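Local coordinates for CrtC domain-containing protein (Fusarium vanettenii 77-13-4, PDB 7A0Q) that is a kievitone hydratase, a lyase that probably adds water to the plant isoflavonoid kievitone and so helps the fungus cope with this bean defence compound, at residues 319-324 / 334-339; 284-289 / 296-301. One frame throughout, in Å; residues are numbered along the deposited sequence. Where two conformers were deposited one is given.

Interaction 1: 319-324 / 334-339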
loop_
_atom_site.group_PDB
_atom_site.type_symbol
_atom_site.label_atom_id
_atom_site.label_comp_id
_atom_site.label_asym_id
_atom_site.label_seq_id
_atom_site.Cartn_x
_atom_site.Cartn_y
_atom_site.Cartn_z
ATOM N N GLU A 319 4.252 -8.479 1.402
ATOM C CA GLU A 319 3.406 -7.336 1.747
ATOM C C GLU A 319 3.200 -7.389 3.253
ATOM O O GLU A 319 2.247 -7.997 3.737
ATOM C CB GLU A 319 2.097 -7.372 0.994
ATOM C CG GLU A 319 2.240 -7.389 -0.491
ATOM C CD GLU A 319 2.329 -6.002 -1.072
ATOM O OE1 GLU A 319 2.285 -5.013 -0.305
ATOM O OE2 GLU A 319 2.437 -5.912 -2.310
ATOM N N GLY A 320 4.099 -6.740 3.985
ATOM C CA GLY A 320 4.225 -6.997 5.402
ATOM C C GLY A 320 3.989 -5.804 6.303
ATOM O O GLY A 320 4.506 -4.708 6.068
ATOM N N PHE A 321 3.193 -6.018 7.343
ATOM C CA PHE A 321 3.110 -5.057 8.434
ATOM C C PHE A 321 4.477 -4.923 9.094
ATOM O O PHE A 321 5.165 -5.920 9.324
ATOM C CB PHE A 321 2.071 -5.532 9.452
ATOM C CG PHE A 321 1.833 -4.582 10.583
ATOM C CD1 PHE A 321 1.395 -3.287 10.349
ATOM C CD2 PHE A 321 2.019 -4.997 11.898
ATOM C CE1 PHE A 321 1.156 -2.416 11.405
ATOM C CE2 PHE A 321 1.786 -4.136 12.961
ATOM C CZ PHE A 321 1.351 -2.842 12.724
ATOM N N ILE A 322 4.874 -3.683 9.381
ATOM C CA ILE A 322 6.172 -3.390 9.981
ATOM C C ILE A 322 5.985 -2.380 11.106
ATOM O O ILE A 322 5.022 -1.605 11.124
ATOM C CB ILE A 322 7.194 -2.841 8.951
ATOM C CG1 ILE A 322 6.708 -1.503 8.379
ATOM C CG2 ILE A 322 7.473 -3.862 7.839
ATOM C CD1 ILE A 322 7.738 -0.774 7.507
ATOM N N THR A 323 6.919 -2.390 12.057
ATOM C CA THR A 323 7.033 -1.338 13.055
ATOM C C THR A 323 8.417 -0.720 12.945
ATOM O O THR A 323 9.332 -1.304 12.358
ATOM C CB THR A 323 6.811 -1.862 14.485
ATOM O OG1 THR A 323 7.811 -2.845 14.778
ATOM C CG2 THR A 323 5.422 -2.484 14.641
ATOM N N PHE A 324 8.574 0.484 13.487
ATOM C CA PHE A 324 9.880 1.112 13.387
ATOM C C PHE A 324 10.079 2.104 14.520
ATOM O O PHE A 324 9.128 2.596 15.134
ATOM C CB PHE A 324 10.098 1.797 12.021
ATOM C CG PHE A 324 9.162 2.946 11.740
ATOM C CD1 PHE A 324 7.956 2.733 11.082
ATOM C CD2 PHE A 324 9.499 4.240 12.104
ATOM C CE1 PHE A 324 7.100 3.790 10.815
ATOM C CE2 PHE A 324 8.649 5.299 11.844
ATOM C CZ PHE A 324 7.439 5.071 11.199
ATOM N N GLN A 334 8.407 6.763 16.894
ATOM C CA GLN A 334 8.114 5.377 16.568
ATOM C C GLN A 334 6.866 5.353 15.696
ATOM O O GLN A 334 6.090 6.313 15.663
ATOM C CB GLN A 334 7.917 4.523 17.828
ATOM C CG GLN A 334 6.777 4.989 18.705
ATOM C CD GLN A 334 6.608 4.132 19.947
ATOM O OE1 GLN A 334 7.586 3.718 20.568
ATOM N NE2 GLN A 334 5.362 3.853 20.305
ATOM N N GLY A 335 6.685 4.260 14.970
ATOM C CA GLY A 335 5.498 4.145 14.152
ATOM C C GLY A 335 5.350 2.764 13.572
ATOM O O GLY A 335 6.013 1.817 13.999
ATOM N N TYR A 336 4.468 2.669 12.578
ATOM C CA TYR A 336 4.124 1.403 11.952
ATOM C C TYR A 336 3.807 1.677 10.489
ATOM O O TYR A 336 3.701 2.828 10.059
ATOM C CB TYR A 336 2.926 0.738 12.647
ATOM C CG TYR A 336 1.668 1.580 12.560
ATOM C CD1 TYR A 336 0.836 1.516 11.440
ATOM C CD2 TYR A 336 1.316 2.453 13.586
ATOM C CE1 TYR A 336 -0.303 2.307 11.339
ATOM C CE2 TYR A 336 0.171 3.236 13.503
ATOM C CZ TYR A 336 -0.631 3.161 12.378
ATOM O OH TYR A 336 -1.758 3.937 12.284
ATOM N N GLY A 337 3.638 0.603 9.731
ATOM C CA GLY A 337 3.265 0.759 8.335
ATOM C C GLY A 337 3.383 -0.548 7.600
ATOM O O GLY A 337 3.138 -1.617 8.165
ATOM N N LEU A 338 3.772 -0.454 6.332
ATOM C CA LEU A 338 3.854 -1.636 5.487
ATOM C C LEU A 338 5.086 -1.557 4.597
ATOM O O LEU A 338 5.466 -0.475 4.133
ATOM C CB LEU A 338 2.583 -1.788 4.633
ATOM C CG LEU A 338 2.535 -2.987 3.674
ATOM C CD1 LEU A 338 1.143 -3.607 3.647
ATOM C CD2 LEU A 338 2.984 -2.575 2.258
ATOM N N VAL A 339 5.723 -2.708 4.385
ATOM C CA VAL A 339 6.778 -2.851 3.391
ATOM C C VAL A 339 6.265 -3.753 2.280
ATOM O O VAL A 339 5.644 -4.794 2.541
ATOM C CB VAL A 339 8.086 -3.397 3.994
ATOM C CG1 VAL A 339 7.893 -4.794 4.559
ATOM C CG2 VAL A 339 9.169 -3.381 2.929
#

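Interaction 2: 284-289 / 296-301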
loop_
_atom_site.group_PDB
_atom_site.type_symbol
_atom_site.label_atom_id
_atom_site.label_comp_id
_atom_site.label_asym_id
_atom_site.label_seq_id
_atom_site.Cartn_x
_atom_site.Cartn_y
_atom_site.Cartn_z
ATOM N N PRO A 284 14.724 -9.967 3.033
ATOM C CA PRO A 284 15.168 -9.430 4.321
ATOM C C PRO A 284 13.964 -9.045 5.167
ATOM O O PRO A 284 12.872 -8.783 4.654
ATOM C CB PRO A 284 15.983 -8.198 3.926
ATOM C CG PRO A 284 15.313 -7.728 2.656
ATOM C CD PRO A 284 14.828 -8.970 1.949
ATOM N N LEU A 285 14.168 -9.008 6.488
ATOM C CA LEU A 285 13.079 -8.728 7.421
ATOM C C LEU A 285 13.349 -7.529 8.325
ATOM O O LEU A 285 12.547 -7.251 9.218
ATOM C CB LEU A 285 12.769 -9.961 8.276
ATOM C CG LEU A 285 12.118 -11.135 7.551
ATOM C CD1 LEU A 285 11.729 -12.206 8.554
ATOM C CD2 LEU A 285 10.880 -10.689 6.759
ATOM N N ASP A 286 14.451 -6.811 8.119
ATOM C CA ASP A 286 14.722 -5.569 8.827
ATOM C C ASP A 286 15.402 -4.619 7.856
ATOM O O ASP A 286 15.996 -5.050 6.869
ATOM C CB ASP A 286 15.608 -5.785 10.069
ATOM C CG ASP A 286 14.969 -6.726 11.079
ATOM O OD1 ASP A 286 14.225 -6.249 11.959
ATOM O OD2 ASP A 286 15.194 -7.948 10.975
ATOM N N TRP A 287 15.289 -3.320 8.135
ATOM C CA TRP A 287 15.810 -2.297 7.234
ATOM C C TRP A 287 16.265 -1.089 8.036
ATOM O O TRP A 287 15.802 -0.841 9.155
ATOM C CB TRP A 287 14.757 -1.839 6.195
ATOM C CG TRP A 287 14.205 -2.937 5.350
ATOM C CD1 TRP A 287 14.611 -3.297 4.099
ATOM C CD2 TRP A 287 13.145 -3.828 5.699
ATOM N NE1 TRP A 287 13.876 -4.368 3.654
ATOM C CE2 TRP A 287 12.967 -4.713 4.618
ATOM C CE3 TRP A 287 12.326 -3.963 6.825
ATOM C CZ2 TRP A 287 12.008 -5.728 4.632
ATOM C CZ3 TRP A 287 11.375 -4.968 6.835
ATOM C CH2 TRP A 287 11.224 -5.836 5.743
ATOM N N LYS A 288 17.156 -0.313 7.425
ATOM C CA LYS A 288 17.430 1.051 7.845
ATOM C C LYS A 288 17.140 1.996 6.688
ATOM O O LYS A 288 17.463 1.692 5.534
ATOM C CB LYS A 288 18.886 1.216 8.309
ATOM C CG LYS A 288 19.143 0.663 9.708
ATOM C CD LYS A 288 20.576 0.913 10.171
ATOM C CE LYS A 288 21.136 -0.293 10.914
ATOM N NZ LYS A 288 22.245 0.073 11.847
ATOM N N LEU A 289 16.532 3.141 7.005
ATOM C CA LEU A 289 16.348 4.231 6.056
ATOM C C LEU A 289 16.917 5.499 6.662
ATOM O O LEU A 289 16.630 5.821 7.817
ATOM C CB LEU A 289 14.873 4.459 5.719
ATOM C CG LEU A 289 14.106 3.314 5.062
ATOM C CD1 LEU A 289 12.602 3.601 5.090
ATOM C CD2 LEU A 289 14.571 3.084 3.636
ATOM N N ASP A 296 16.174 9.329 10.492
ATOM C CA ASP A 296 16.617 7.974 10.207
ATOM C C ASP A 296 15.746 6.998 10.980
ATOM O O ASP A 296 15.204 7.322 12.038
ATOM C CB ASP A 296 18.116 7.751 10.519
ATOM C CG ASP A 296 18.520 8.226 11.897
ATOM O OD1 ASP A 296 17.683 8.219 12.821
ATOM O OD2 ASP A 296 19.697 8.604 12.065
ATOM N N PHE A 297 15.594 5.806 10.416
ATOM C CA PHE A 297 14.610 4.846 10.891
ATOM C C PHE A 297 15.176 3.438 10.863
ATOM O O PHE A 297 15.925 3.077 9.952
ATOM C CB PHE A 297 13.329 4.913 10.044
ATOM C CG PHE A 297 12.777 6.301 9.908
ATOM C CD1 PHE A 297 11.854 6.782 10.819
ATOM C CD2 PHE A 297 13.221 7.142 8.893
ATOM C CE1 PHE A 297 11.358 8.076 10.708
ATOM C CE2 PHE A 297 12.737 8.435 8.778
ATOM C CZ PHE A 297 11.804 8.902 9.678
ATOM N N LYS A 298 14.795 2.650 11.870
ATOM C CA LYS A 298 15.122 1.234 11.971
ATOM C C LYS A 298 13.801 0.481 11.928
ATOM O O LYS A 298 12.981 0.623 12.838
ATOM C CB LYS A 298 15.882 0.946 13.269
ATOM C CG LYS A 298 16.133 -0.522 13.546
ATOM C CD LYS A 298 17.047 -1.159 12.507
ATOM C CE LYS A 298 16.434 -2.430 11.928
ATOM N NZ LYS A 298 15.846 -3.321 12.981
ATOM N N LEU A 299 13.584 -0.304 10.874
ATOM C CA LEU A 299 12.283 -0.900 10.598
ATOM C C LEU A 299 12.367 -2.421 10.661
ATOM O O LEU A 299 13.370 -3.016 10.257
ATOM C CB LEU A 299 11.763 -0.445 9.224
ATOM C CG LEU A 299 11.928 1.050 8.913
ATOM C CD1 LEU A 299 13.182 1.358 8.068
ATOM C CD2 LEU A 299 10.657 1.612 8.250
ATOM N N SER A 300 11.302 -3.052 11.156
ATOM C CA SER A 300 11.300 -4.496 11.368
ATOM C C SER A 300 9.968 -5.090 10.951
ATOM O O SER A 300 8.910 -4.594 11.352
ATOM C CB SER A 300 11.579 -4.836 12.834
ATOM O OG SER A 300 12.811 -4.271 13.237
ATOM N N SER A 301 10.021 -6.159 10.167
ATOM C CA SER A 301 8.797 -6.861 9.820
ATOM C C SER A 301 8.189 -7.487 11.072
ATOM O O SER A 301 8.900 -8.037 11.920
ATOM C CB SER A 301 9.071 -7.920 8.758
ATOM O OG SER A 301 7.860 -8.521 8.329
#

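Interaction 1: 319-324 / 334-339
With chi1 of 64°, F324 sets CG between its own backbone N and carbonyl carbon, and one face of its ring lies over G335 of the neighbouring strand. F321 does otherwise: its CG stands anti to the backbone N (chi1 -176°), on the opposite face of the sheet, where its ring meets Y336 CB. Over F324 the contact is a CH-pi interaction, with G335 CA 3.9 Å from the ring centroid and 22° off its normal. G335 has no side chain, and the ring lies directly on its backbone, with G335 N over the ring centre. F321 CE1 packs against Y336 CB at 3.8 Å, the two side chains crossing obliquely, while F321 CD1 lies 3.3 Å from G337 O. On the face of the sheet that carries F324, I322 CG2 meets V339 CG1 at 3.4 Å, tighter than usual carbon packing. Six backbone hydrogen bonds, such as G320 N to V339 O at 2.9 Å, tie strands 317-328 and 331-343 into an antiparallel hairpin, the last two strands of the eight-stranded, lipocalin-like barrel. Strand 218-225 pairs with 331-343 to close the barrel, and its F222 touches I322 and V339. On the face of the sheet that carries F321, Y336 OH is hydrogen-bonded to H202, and F28 meets the Y336 ring edge-to-face. Chemically, the hairpin thus has one apolar face packed on side chains of strand 218-225 and another, rich in aromatic rings, that meets strands 58-66 and 72-81 and on which H202 supplies the buried phenol with its polar partner.

Interaction 2: 284-289 / 296-301
D286 OD1 and S300 OG meet at 2.7 Å across a non-hydrogen-bonded pair, the serine hydroxyl donating nearly in line with the carboxylate C-O bond. The same oxygen takes a weak, 3.5 Å salt bridge from K298 NZ, and that ammonium also donates to S300 OG, so aspartate, serine and lysine form a small polar triangle. K298 reaches it by a folded chain: CG is anti to the backbone N (chi1 173°), then chi2, chi3 and chi4 all bend, and CE passes 3.3 Å from W287 O. On the other face of the sheet, L299 CD1 packs 3.7 Å from L289 CG, the two leucines crossing at about a right angle, and lies 4.0 Å from W287 CB. The edge of the W287 ring is turned to the backbone of the partner strand, with CZ3 3.8 Å from S301 N. Strands 282-291 and 295-308 form an antiparallel hairpin of the lipocalin-like barrel, and the segments 284-289 and 296-301 run at 168° to each other. Its rungs include W287 N to L299 O and L299 N to W287 O, the latter 2.9 Å. Beyond this first shell, R272 of strand 259-275 forms a salt bridge with D286 OD2, so both carboxylate oxygens are engaged; two cationic neighbours would be expected to favour the ionised aspartate. R272 also hydrogen-bonds S301 O, and S301 OG is held by Y318 and by T303 O. On the leucine face, F222 of strand 218-225 meets the W287 ring edge-to-face and also touches L289 and L299.

How the interactions relate
Interactions 1 and 2 are successive antiparallel hairpins of one barrel, their centres about 9 Å apart and joined where strand 295-308 runs beside strand 317-328. S300 N lies 2.9 Å from T323 O, a probable hydrogen bond that carries the backbone ladder from one hairpin to the next. F324 CE2 packs 3.7 Å from F297 CD1, so the apolar layers of 319-324 and 296-301 run together, and F222 touches residues of both contacts. W287 also packs on V339. Protein-attached N-acetylglucosamine, marking no binding pocket, lies about 7 Å from the W287 side chain and about 8 Å from that of V339. An imidazole, probably from the crystallisation liquor, lies about 5 Å from the E319 side chain.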